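Local coordinates for protein neuraminidase (Influenza A virus, PDB 4GEZ) that is a tetrameric neuraminidase-like surface protein of bat influenza A virus that may cleave terminal sialic acids, although its putative active site has diverged, at residues A[50-55]-A[330-335]; A[291-296]-A[320-325]; A[296-301]-A[315-320]; A[346-351]-A[360-365]. All coordinates share one frame; numbering follows the deposited sequence.

Contact 1 (A[50-55]-A[330-335])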
# COMPACT_ATOMS: atom_id res chain seq x y z
N TYR A 50 -10.36 18.89 -5.67
CA TYR A 50 -11.09 18.75 -6.93
C TYR A 50 -10.72 17.41 -7.55
O TYR A 50 -9.84 16.72 -7.04
CB TYR A 50 -10.78 19.91 -7.90
CG TYR A 50 -9.31 20.10 -8.19
CD1 TYR A 50 -8.51 20.87 -7.35
CD2 TYR A 50 -8.72 19.52 -9.31
CE1 TYR A 50 -7.17 21.06 -7.61
CE2 TYR A 50 -7.37 19.70 -9.58
CZ TYR A 50 -6.61 20.47 -8.72
OH TYR A 50 -5.27 20.66 -8.97
N VAL A 51 -11.37 17.05 -8.66
CA VAL A 51 -11.17 15.74 -9.27
C VAL A 51 -10.66 15.90 -10.70
O VAL A 51 -11.10 16.79 -11.43
CB VAL A 51 -12.50 14.93 -9.27
CG1 VAL A 51 -12.34 13.61 -10.00
CG2 VAL A 51 -12.95 14.69 -7.84
N SER A 52 -9.72 15.05 -11.09
CA SER A 52 -9.25 14.98 -12.47
C SER A 52 -8.88 13.53 -12.79
O SER A 52 -8.36 12.81 -11.93
CB SER A 52 -8.06 15.92 -12.71
OG SER A 52 -7.78 16.04 -14.09
N CYS A 53 -9.14 13.11 -14.02
CA CYS A 53 -9.00 11.71 -14.41
C CYS A 53 -8.00 11.54 -15.53
O CYS A 53 -7.85 12.42 -16.38
CB CYS A 53 -10.36 11.15 -14.86
SG CYS A 53 -11.74 11.53 -13.76
N ASP A 54 -7.32 10.39 -15.56
CA ASP A 54 -6.51 9.99 -16.71
C ASP A 54 -7.31 9.03 -17.58
O ASP A 54 -8.53 9.01 -17.52
CB ASP A 54 -5.16 9.39 -16.29
CG ASP A 54 -5.30 8.13 -15.43
OD1 ASP A 54 -6.33 7.43 -15.50
OD2 ASP A 54 -4.36 7.85 -14.67
N LEU A 55 -6.62 8.21 -18.37
CA LEU A 55 -7.30 7.28 -19.27
C LEU A 55 -8.01 6.14 -18.55
O LEU A 55 -9.01 5.61 -19.04
CB LEU A 55 -6.30 6.71 -20.30
CG LEU A 55 -5.79 7.66 -21.39
CD1 LEU A 55 -4.64 7.04 -22.17
CD2 LEU A 55 -6.93 8.02 -22.33
N GLN A 330 -14.48 15.68 -15.99
CA GLN A 330 -14.89 14.78 -17.06
C GLN A 330 -14.07 13.49 -17.07
O GLN A 330 -12.84 13.53 -17.01
CB GLN A 330 -14.80 15.48 -18.42
CG GLN A 330 -15.94 16.46 -18.69
CD GLN A 330 -15.62 17.48 -19.77
OE1 GLN A 330 -14.64 18.21 -19.68
NE2 GLN A 330 -16.43 17.50 -20.81
N PRO A 331 -14.76 12.34 -17.11
CA PRO A 331 -14.07 11.05 -17.25
C PRO A 331 -13.49 10.91 -18.66
O PRO A 331 -14.21 11.15 -19.63
CB PRO A 331 -15.21 10.03 -17.06
CG PRO A 331 -16.33 10.79 -16.40
CD PRO A 331 -16.22 12.18 -16.94
N LYS A 332 -12.21 10.54 -18.77
CA LYS A 332 -11.57 10.38 -20.08
C LYS A 332 -11.36 8.90 -20.34
O LYS A 332 -10.23 8.41 -20.33
CB LYS A 332 -10.21 11.09 -20.12
CG LYS A 332 -10.18 12.54 -19.64
CD LYS A 332 -8.76 13.10 -19.75
CE LYS A 332 -8.73 14.62 -19.71
NZ LYS A 332 -8.47 15.13 -18.33
N GLY A 333 -12.46 8.19 -20.58
CA GLY A 333 -12.44 6.76 -20.80
C GLY A 333 -13.80 6.35 -21.34
O GLY A 333 -14.06 6.51 -22.53
N ASP A 334 -14.66 5.86 -20.45
CA ASP A 334 -16.06 5.54 -20.77
C ASP A 334 -16.29 4.83 -22.11
O ASP A 334 -16.54 5.48 -23.13
CB ASP A 334 -16.93 6.80 -20.68
CG ASP A 334 -16.95 7.40 -19.28
OD1 ASP A 334 -16.52 6.70 -18.33
OD2 ASP A 334 -17.41 8.55 -19.13
N LEU A 335 -16.21 3.50 -22.10
CA LEU A 335 -16.35 2.70 -23.32
C LEU A 335 -17.77 2.19 -23.62
O LEU A 335 -17.93 1.32 -24.48
CB LEU A 335 -15.36 1.53 -23.31
CG LEU A 335 -13.90 1.82 -23.73
CD1 LEU A 335 -13.20 2.83 -22.83
CD2 LEU A 335 -13.10 0.52 -23.81
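Lys332 lies along the backbone of Cys53 where an edge strand of one blade of the six-bladed neuraminidase beta-propeller ends and a loop following strand 322-329 of another blade passes by. The two pieces run in nearly the same direction, 17° apart, but no backbone hydrogen bond joins them; the long side chain of Lys332 makes the one hydrogen bond between the segments, a weak one. On the tight, buried side the methylenes of Lys332 pass over the carbonyl of Cys53, with CD 3.6 Å from Cys53 O. A bend at the last torsion (chi4 95°) then turns the ammonium back, and Lys332 NZ reaches Cys53 O at 3.4 Å. A long, weak ion pair with Glu156 OE2 is a second partner for that charge, and the same carboxylate oxygen holds Ser52 OG. Cys53 SG, tied into the disulfide with Cys58, sits 4.0 Å from Gln330 O, while the amide of Gln330 turns elsewhere, to Thr209 O.

Beyond this point the contact loosens. Leu55 and Gly333 are exposed, and Gly333 to Leu335 are poorly ordered. Two acceptors, Asp54 O and Lys332 O, lie 3.3 Å apart with no hydrogen bond between them. Leu55 CD2 comes no nearer than 3.9 Å to Lys332 O, and that oxygen instead meets the backbone: the CA-H of Leu55 points at it, CA to O 3.3 Å.

Contact 2 (A[291-296]-A[320-325]); sequences SSQNGF and NKRTGR
Gln293 meets Thr323 first through the backbone: Thr323 N donates to Gln293 O at 2.9 Å in an almost straight bond. The Gln293 side chain then runs out over the neighbouring strand, bringing Gln293 CG to 3.3 Å from Thr323 O and placing the amide carbon over one face of the Arg322 guanidinium. The two flat groups are turned 63° from each other, and although Gln293 OE1 stands 3.1 Å from Arg322 NH2, the angle is too poor for a hydrogen bond. Arg322 reaches this place with CG anti to its backbone nitrogen (chi1 -171°) and an extended chain. Asn294 follows, forming with Arg322 the antiparallel non-hydrogen-bonded pair, their side chains on one face of the sheet and Asn294 CA in a CA-H contact with Lys321 O. At Gly295 the chain takes a positive phi. Its N donates to Lys321 O at 2.7 Å, completing the two bonds that flank the pair, and Gly295 O rests 3.3 Å from Thr323 CB. Phe296 ends the segment by setting ring atom CD1 3.8 Å from the methyl CG2 of Thr323, the two side chains crossing at about a right angle.

The Gln293 side chain is about 8 Å from that of Asp250, a calcium ligand, so the contact is near that site without belonging to it. The N-to-C directions of the two short strands differ by 64°, and a single bridge forms, after the chain has turned a corner at 320-321: a junction between successive blades of a beta-propeller.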
# COMPACT_ATOMS: atom_id res chain seq x y z
N SER A 291 -30.56 31.13 3.21
CA SER A 291 -30.39 31.43 4.63
C SER A 291 -29.22 30.67 5.25
O SER A 291 -28.65 31.11 6.24
CB SER A 291 -31.67 31.07 5.39
OG SER A 291 -32.13 29.78 5.03
N SER A 292 -28.86 29.53 4.65
CA SER A 292 -27.85 28.65 5.22
C SER A 292 -27.16 27.85 4.12
O SER A 292 -27.66 27.74 3.01
CB SER A 292 -28.49 27.70 6.25
OG SER A 292 -27.78 26.49 6.36
N GLN A 293 -25.98 27.31 4.44
CA GLN A 293 -25.19 26.57 3.46
C GLN A 293 -25.55 25.09 3.50
O GLN A 293 -24.68 24.22 3.41
CB GLN A 293 -23.70 26.75 3.77
CG GLN A 293 -22.82 26.93 2.55
CD GLN A 293 -21.45 27.48 2.92
OE1 GLN A 293 -21.19 27.82 4.07
NE2 GLN A 293 -20.58 27.60 1.93
N ASN A 294 -26.84 24.80 3.63
CA ASN A 294 -27.30 23.42 3.72
C ASN A 294 -28.02 22.97 2.47
O ASN A 294 -28.72 23.76 1.82
CB ASN A 294 -28.21 23.25 4.93
CG ASN A 294 -27.48 23.45 6.25
OD1 ASN A 294 -26.31 23.80 6.26
ND2 ASN A 294 -28.17 23.21 7.35
N GLY A 295 -27.86 21.69 2.13
CA GLY A 295 -28.54 21.12 0.99
C GLY A 295 -27.89 21.42 -0.35
O GLY A 295 -26.91 22.16 -0.42
N PHE A 296 -28.45 20.85 -1.41
CA PHE A 296 -27.96 21.04 -2.77
C PHE A 296 -29.07 20.65 -3.73
O PHE A 296 -29.58 19.53 -3.66
CB PHE A 296 -26.72 20.18 -3.02
CG PHE A 296 -25.83 20.69 -4.12
CD1 PHE A 296 -25.13 21.88 -3.97
CD2 PHE A 296 -25.68 19.97 -5.29
CE1 PHE A 296 -24.30 22.35 -4.98
CE2 PHE A 296 -24.85 20.42 -6.30
CZ PHE A 296 -24.16 21.61 -6.15
N ASN A 320 -30.35 18.70 4.46
CA ASN A 320 -29.75 19.11 5.73
C ASN A 320 -28.23 19.14 5.69
O ASN A 320 -27.59 19.85 6.47
CB ASN A 320 -30.22 18.20 6.86
CG ASN A 320 -31.71 18.29 7.12
OD1 ASN A 320 -32.33 19.33 6.88
ND2 ASN A 320 -32.30 17.20 7.59
N LYS A 321 -27.65 18.35 4.79
CA LYS A 321 -26.20 18.26 4.67
C LYS A 321 -25.57 19.62 4.42
O LYS A 321 -26.02 20.37 3.56
CB LYS A 321 -25.83 17.32 3.52
CG LYS A 321 -25.58 15.89 3.96
CD LYS A 321 -24.10 15.66 4.18
CE LYS A 321 -23.82 14.26 4.68
NZ LYS A 321 -22.36 13.99 4.83
N ARG A 322 -24.53 19.94 5.19
CA ARG A 322 -23.80 21.17 4.94
C ARG A 322 -23.00 20.96 3.66
O ARG A 322 -22.31 19.95 3.50
CB ARG A 322 -22.89 21.53 6.12
CG ARG A 322 -22.28 22.93 6.01
CD ARG A 322 -21.56 23.38 7.29
NE ARG A 322 -21.12 24.77 7.20
CZ ARG A 322 -20.04 25.18 6.52
NH1 ARG A 322 -19.29 24.30 5.87
NH2 ARG A 322 -19.71 26.46 6.49
N THR A 323 -23.09 21.93 2.76
CA THR A 323 -22.57 21.79 1.41
C THR A 323 -21.53 22.90 1.23
O THR A 323 -21.65 23.96 1.85
CB THR A 323 -23.73 21.85 0.38
OG1 THR A 323 -23.96 20.55 -0.17
CG2 THR A 323 -23.45 22.84 -0.74
N GLY A 324 -20.51 22.66 0.42
CA GLY A 324 -19.47 23.65 0.20
C GLY A 324 -19.22 23.85 -1.28
O GLY A 324 -20.15 24.06 -2.05
N ARG A 325 -17.95 23.81 -1.66
CA ARG A 325 -17.54 24.01 -3.05
C ARG A 325 -18.07 22.92 -3.97
O ARG A 325 -18.30 21.79 -3.54
CB ARG A 325 -16.01 24.06 -3.12
CG ARG A 325 -15.40 25.25 -2.41
CD ARG A 325 -13.90 25.06 -2.19
NE ARG A 325 -13.20 24.72 -3.42
CZ ARG A 325 -12.74 23.50 -3.70
NH1 ARG A 325 -12.89 22.52 -2.83
NH2 ARG A 325 -12.13 23.28 -4.85

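Contact 3 (A[296-301]-A[315-320]); sequences FVLEQI and YELFSN
Strands 296-301 and 315-318 run antiparallel, their axes 156° apart, in a beta hairpin whose register slips by one residue where Leu317 and Phe318 both stand opposite Phe296: a classic beta bulge. Phe296 O takes two N-H groups there, a weak bond from Leu317 N at 2.8 Å and a straighter one from Phe318 N at 3.2 Å, the latter on a lone pair in the carbonyl plane. Phe296 N answers to Phe318 O. Past the bulge the pairing becomes regular again, with Leu298 and Tyr315 exchanging two bonds, of which Tyr315 N to Leu298 O measures 2.6 Å.

Leu317 and Phe318 of the bulge pack beside Phe296 and Leu298. Leu317 CD1 touches Leu298 CD2 at 3.8 Å and also lies at the edge of the Phe296 ring, near its plane. Phe318, with CG anti to the carbonyl carbon (chi1 -66°), turns the edge of its own ring to the Phe296 methylene, CD2 to CB 3.9 Å. The face carrying Phe296 and Phe318 packs on strand 343-349, where Leu346 and Ile348 meet Phe318. The opposite face holds the Val297–Glu316 pair, and the carboxylate of Glu316 forms a salt bridge with Lys288. Val297 here leans on backbone rather than on a side chain: its methyl CG2 lies 3.5 Å from Tyr315 O.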
# COMPACT_ATOMS: atom_id res chain seq x y z
N PHE A 296 -28.45 20.85 -1.41
CA PHE A 296 -27.96 21.04 -2.77
C PHE A 296 -29.07 20.65 -3.73
O PHE A 296 -29.58 19.53 -3.66
CB PHE A 296 -26.72 20.18 -3.02
CG PHE A 296 -25.83 20.69 -4.12
CD1 PHE A 296 -25.13 21.88 -3.97
CD2 PHE A 296 -25.68 19.97 -5.29
CE1 PHE A 296 -24.30 22.35 -4.98
CE2 PHE A 296 -24.85 20.42 -6.30
CZ PHE A 296 -24.16 21.61 -6.15
N VAL A 297 -29.47 21.57 -4.61
CA VAL A 297 -30.53 21.28 -5.57
C VAL A 297 -30.10 21.54 -7.02
O VAL A 297 -29.48 22.56 -7.32
CB VAL A 297 -31.86 22.02 -5.21
CG1 VAL A 297 -31.58 23.30 -4.45
CG2 VAL A 297 -32.71 22.28 -6.45
N LEU A 298 -30.41 20.59 -7.90
CA LEU A 298 -30.10 20.73 -9.32
C LEU A 298 -31.40 21.02 -10.06
O LEU A 298 -32.40 20.34 -9.85
CB LEU A 298 -29.49 19.44 -9.87
CG LEU A 298 -27.97 19.23 -9.81
CD1 LEU A 298 -27.26 20.11 -10.82
CD2 LEU A 298 -27.43 19.47 -8.41
N GLU A 299 -31.38 22.04 -10.92
CA GLU A 299 -32.56 22.40 -11.69
C GLU A 299 -32.28 22.49 -13.19
O GLU A 299 -31.27 23.07 -13.61
CB GLU A 299 -33.16 23.71 -11.16
CG GLU A 299 -33.70 23.63 -9.74
CD GLU A 299 -34.24 24.95 -9.24
OE1 GLU A 299 -33.78 26.00 -9.73
OE2 GLU A 299 -35.12 24.94 -8.34
N GLN A 300 -33.18 21.92 -13.98
CA GLN A 300 -33.03 21.88 -15.43
C GLN A 300 -33.76 23.06 -16.09
O GLN A 300 -34.90 23.37 -15.73
CB GLN A 300 -33.58 20.56 -15.98
CG GLN A 300 -33.25 20.30 -17.44
CD GLN A 300 -34.16 19.25 -18.06
OE1 GLN A 300 -35.32 19.11 -17.66
NE2 GLN A 300 -33.64 18.52 -19.03
N ILE A 301 -33.10 23.70 -17.05
CA ILE A 301 -33.69 24.82 -17.78
C ILE A 301 -33.54 24.57 -19.29
O ILE A 301 -32.48 24.83 -19.87
CB ILE A 301 -33.04 26.17 -17.38
CG1 ILE A 301 -33.14 26.38 -15.87
CG2 ILE A 301 -33.71 27.33 -18.12
CD1 ILE A 301 -32.45 27.63 -15.35
N TYR A 315 -34.09 18.61 -8.79
CA TYR A 315 -33.68 17.54 -7.89
C TYR A 315 -33.03 18.10 -6.64
O TYR A 315 -32.08 18.87 -6.71
CB TYR A 315 -32.72 16.57 -8.58
CG TYR A 315 -33.36 15.70 -9.63
CD1 TYR A 315 -34.23 14.68 -9.27
CD2 TYR A 315 -33.08 15.88 -10.98
CE1 TYR A 315 -34.82 13.87 -10.22
CE2 TYR A 315 -33.66 15.08 -11.94
CZ TYR A 315 -34.53 14.08 -11.56
OH TYR A 315 -35.11 13.27 -12.51
N GLU A 316 -33.56 17.71 -5.48
CA GLU A 316 -32.97 18.09 -4.21
C GLU A 316 -32.09 16.94 -3.72
O GLU A 316 -32.58 16.03 -3.06
CB GLU A 316 -34.07 18.41 -3.20
CG GLU A 316 -33.56 18.92 -1.87
CD GLU A 316 -34.68 19.42 -0.98
OE1 GLU A 316 -34.80 18.91 0.16
OE2 GLU A 316 -35.43 20.31 -1.42
N LEU A 317 -30.80 16.99 -4.05
CA LEU A 317 -29.87 15.93 -3.70
C LEU A 317 -29.59 15.90 -2.20
O LEU A 317 -29.44 14.84 -1.60
CB LEU A 317 -28.54 16.09 -4.46
CG LEU A 317 -28.50 15.97 -5.98
CD1 LEU A 317 -27.10 16.18 -6.51
CD2 LEU A 317 -29.01 14.61 -6.40
N PHE A 318 -29.55 17.09 -1.60
CA PHE A 318 -29.33 17.19 -0.16
C PHE A 318 -30.28 18.23 0.42
O PHE A 318 -30.64 19.20 -0.25
CB PHE A 318 -27.88 17.59 0.13
CG PHE A 318 -26.87 16.55 -0.26
CD1 PHE A 318 -26.53 15.53 0.62
CD2 PHE A 318 -26.23 16.61 -1.49
CE1 PHE A 318 -25.59 14.57 0.28
CE2 PHE A 318 -25.29 15.65 -1.85
CZ PHE A 318 -24.97 14.63 -0.96
N SER A 319 -30.69 18.02 1.67
CA SER A 319 -31.54 18.97 2.37
C SER A 319 -30.82 19.57 3.58
O SER A 319 -30.67 20.79 3.69
CB SER A 319 -32.84 18.30 2.82
OG SER A 319 -33.46 17.63 1.74
N ASN A 320 -30.35 18.70 4.46
CA ASN A 320 -29.75 19.11 5.73
C ASN A 320 -28.23 19.14 5.69
O ASN A 320 -27.59 19.85 6.47
CB ASN A 320 -30.22 18.20 6.86
CG ASN A 320 -31.71 18.29 7.12
OD1 ASN A 320 -32.33 19.33 6.88
ND2 ASN A 320 -32.30 17.20 7.59

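Contact 4 (A[346-351]-A[360-365])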
# COMPACT_ATOMS: atom_id res chain seq x y z
N LEU A 346 -18.51 17.57 -5.30
CA LEU A 346 -19.24 18.39 -4.35
C LEU A 346 -18.74 18.14 -2.93
O LEU A 346 -18.76 17.01 -2.45
CB LEU A 346 -20.74 18.05 -4.44
CG LEU A 346 -21.77 18.65 -3.48
CD1 LEU A 346 -22.01 20.09 -3.87
CD2 LEU A 346 -23.07 17.86 -3.48
N GLU A 347 -18.33 19.20 -2.24
CA GLU A 347 -17.89 19.08 -0.85
C GLU A 347 -19.09 18.88 0.05
O GLU A 347 -20.01 19.70 0.08
CB GLU A 347 -17.15 20.34 -0.39
CG GLU A 347 -15.76 20.56 -0.97
CD GLU A 347 -15.13 21.85 -0.46
OE1 GLU A 347 -13.92 22.06 -0.67
OE2 GLU A 347 -15.86 22.67 0.13
N ILE A 348 -19.10 17.78 0.81
CA ILE A 348 -20.13 17.58 1.81
C ILE A 348 -19.50 17.31 3.17
O ILE A 348 -18.59 16.48 3.29
CB ILE A 348 -21.10 16.43 1.44
CG1 ILE A 348 -20.34 15.15 1.10
CG2 ILE A 348 -22.02 16.86 0.29
CD1 ILE A 348 -21.25 13.94 0.89
N GLU A 349 -19.99 18.02 4.19
CA GLU A 349 -19.42 17.92 5.52
C GLU A 349 -19.83 16.65 6.24
O GLU A 349 -21.01 16.32 6.29
CB GLU A 349 -19.82 19.13 6.37
CG GLU A 349 -19.22 19.11 7.78
CD GLU A 349 -19.48 20.39 8.55
OE1 GLU A 349 -19.13 21.48 8.05
OE2 GLU A 349 -20.03 20.30 9.67
N ASP A 350 -18.83 15.93 6.76
CA ASP A 350 -19.08 14.79 7.64
C ASP A 350 -19.37 15.35 9.03
O ASP A 350 -18.45 15.66 9.79
CB ASP A 350 -17.85 13.88 7.69
CG ASP A 350 -18.11 12.58 8.44
OD1 ASP A 350 -19.09 12.50 9.21
OD2 ASP A 350 -17.30 11.65 8.26
N GLN A 351 -20.65 15.47 9.35
CA GLN A 351 -21.07 16.10 10.60
C GLN A 351 -20.76 15.30 11.87
O GLN A 351 -20.85 15.83 12.98
CB GLN A 351 -22.56 16.47 10.54
CG GLN A 351 -23.52 15.29 10.58
CD GLN A 351 -23.56 14.53 9.27
OE1 GLN A 351 -22.97 14.95 8.27
NE2 GLN A 351 -24.26 13.40 9.26
N GLU A 360 -16.08 15.61 2.94
CA GLU A 360 -16.03 14.52 1.98
C GLU A 360 -16.19 15.10 0.58
O GLU A 360 -17.03 15.98 0.34
CB GLU A 360 -17.12 13.49 2.26
CG GLU A 360 -17.01 12.24 1.38
CD GLU A 360 -18.26 11.39 1.41
OE1 GLU A 360 -19.04 11.50 2.38
OE2 GLU A 360 -18.44 10.60 0.46
N LEU A 361 -15.38 14.61 -0.36
CA LEU A 361 -15.50 15.04 -1.74
C LEU A 361 -16.41 14.07 -2.49
O LEU A 361 -15.94 13.04 -2.99
CB LEU A 361 -14.13 15.13 -2.41
CG LEU A 361 -14.03 15.96 -3.69
CD1 LEU A 361 -14.30 17.43 -3.40
CD2 LEU A 361 -12.68 15.80 -4.37
N SER A 362 -17.70 14.38 -2.56
CA SER A 362 -18.66 13.54 -3.26
C SER A 362 -18.60 13.81 -4.76
O SER A 362 -18.18 14.89 -5.18
CB SER A 362 -20.07 13.78 -2.73
OG SER A 362 -20.53 15.07 -3.08
N THR A 363 -19.01 12.83 -5.56
CA THR A 363 -19.04 12.98 -7.01
C THR A 363 -20.38 12.50 -7.55
O THR A 363 -20.91 11.48 -7.10
CB THR A 363 -17.89 12.20 -7.72
OG1 THR A 363 -18.05 10.79 -7.51
CG2 THR A 363 -16.53 12.64 -7.21
N PHE A 364 -20.91 13.22 -8.53
CA PHE A 364 -22.15 12.85 -9.20
C PHE A 364 -21.92 12.87 -10.71
O PHE A 364 -21.17 13.70 -11.22
CB PHE A 364 -23.28 13.81 -8.83
CG PHE A 364 -23.79 13.66 -7.42
CD1 PHE A 364 -23.10 14.23 -6.35
CD2 PHE A 364 -24.97 12.97 -7.16
CE1 PHE A 364 -23.58 14.10 -5.05
CE2 PHE A 364 -25.46 12.84 -5.86
CZ PHE A 364 -24.75 13.41 -4.80
N CYS A 365 -22.56 11.94 -11.43
CA CYS A 365 -22.50 11.95 -12.89
C CYS A 365 -23.89 12.06 -13.49
O CYS A 365 -24.87 11.57 -12.91
CB CYS A 365 -21.76 10.72 -13.42
SG CYS A 365 -19.96 10.76 -13.16
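The beta hairpin of strands 343-349 and 359-367 sets Leu346 against Ser362 and Ile348 against Glu360 in two hydrogen-bonded antiparallel pairs. Leu346 O is gripped twice by one residue: Ser362 N at 2.8 Å and Ser362 OG at 2.7 Å arrive from opposite faces of the carbonyl plane. The hydroxyl gets there because OG sits between the backbone N and the carbonyl carbon (chi1 68°), where it also lies 3.3 Å from Leu346 CB. One pair further on, Ile348 N donates almost straight to Glu360 O at 2.8 Å, in the carbonyl plane.

The strand directions are 133° apart, well short of the 180° of a flat antiparallel pair, as in a strongly twisted propeller blade. Strand 25-30 lies on the far side of 359-367, so the N-terminal region closes this last blade, and the outside bonds reflect it: Thr363 OG1 binds Thr29, and Glu360 OE2 accepts from Gly32 N. Within the hairpin Glu360 and Ile348 run side by side in the same direction, Ile348 CD1 3.6 Å from Glu360 OE1 and 3.8 Å from Ser362 CB. Leu346 CD2 reaches CE1 of the Phe364 ring at 4.1 Å, coming in obliquely. On the other face Glu347 CG meets Leu361 CD1 at 4.2 Å, while the Glu347 carboxylate is taken by Arg325 in a salt bridge.

Overall arrangement
Contact 1 joins two stretches 275 residues apart, and the sequence between its segments contains contacts 2 and 3; contact 4 follows. Contacts 2 and 3 both use strand 294-301 and have centres about 11 Å apart. The centres of contacts 2 and 4 are about 11 Å apart, with strands 322-329 and 343-349 adjacent in one sheet. Phe318 and Leu317 of contact 3 pack on Leu346 and Phe364 of contact 4, joining the two blades. Contact 1, its centre about 27 Å from that of contact 2, touches contact 4 where Val51 meets Leu361. It ties the first blade to the last, where the propeller ring closes; contacts 2 to 4 knit the last two blades together.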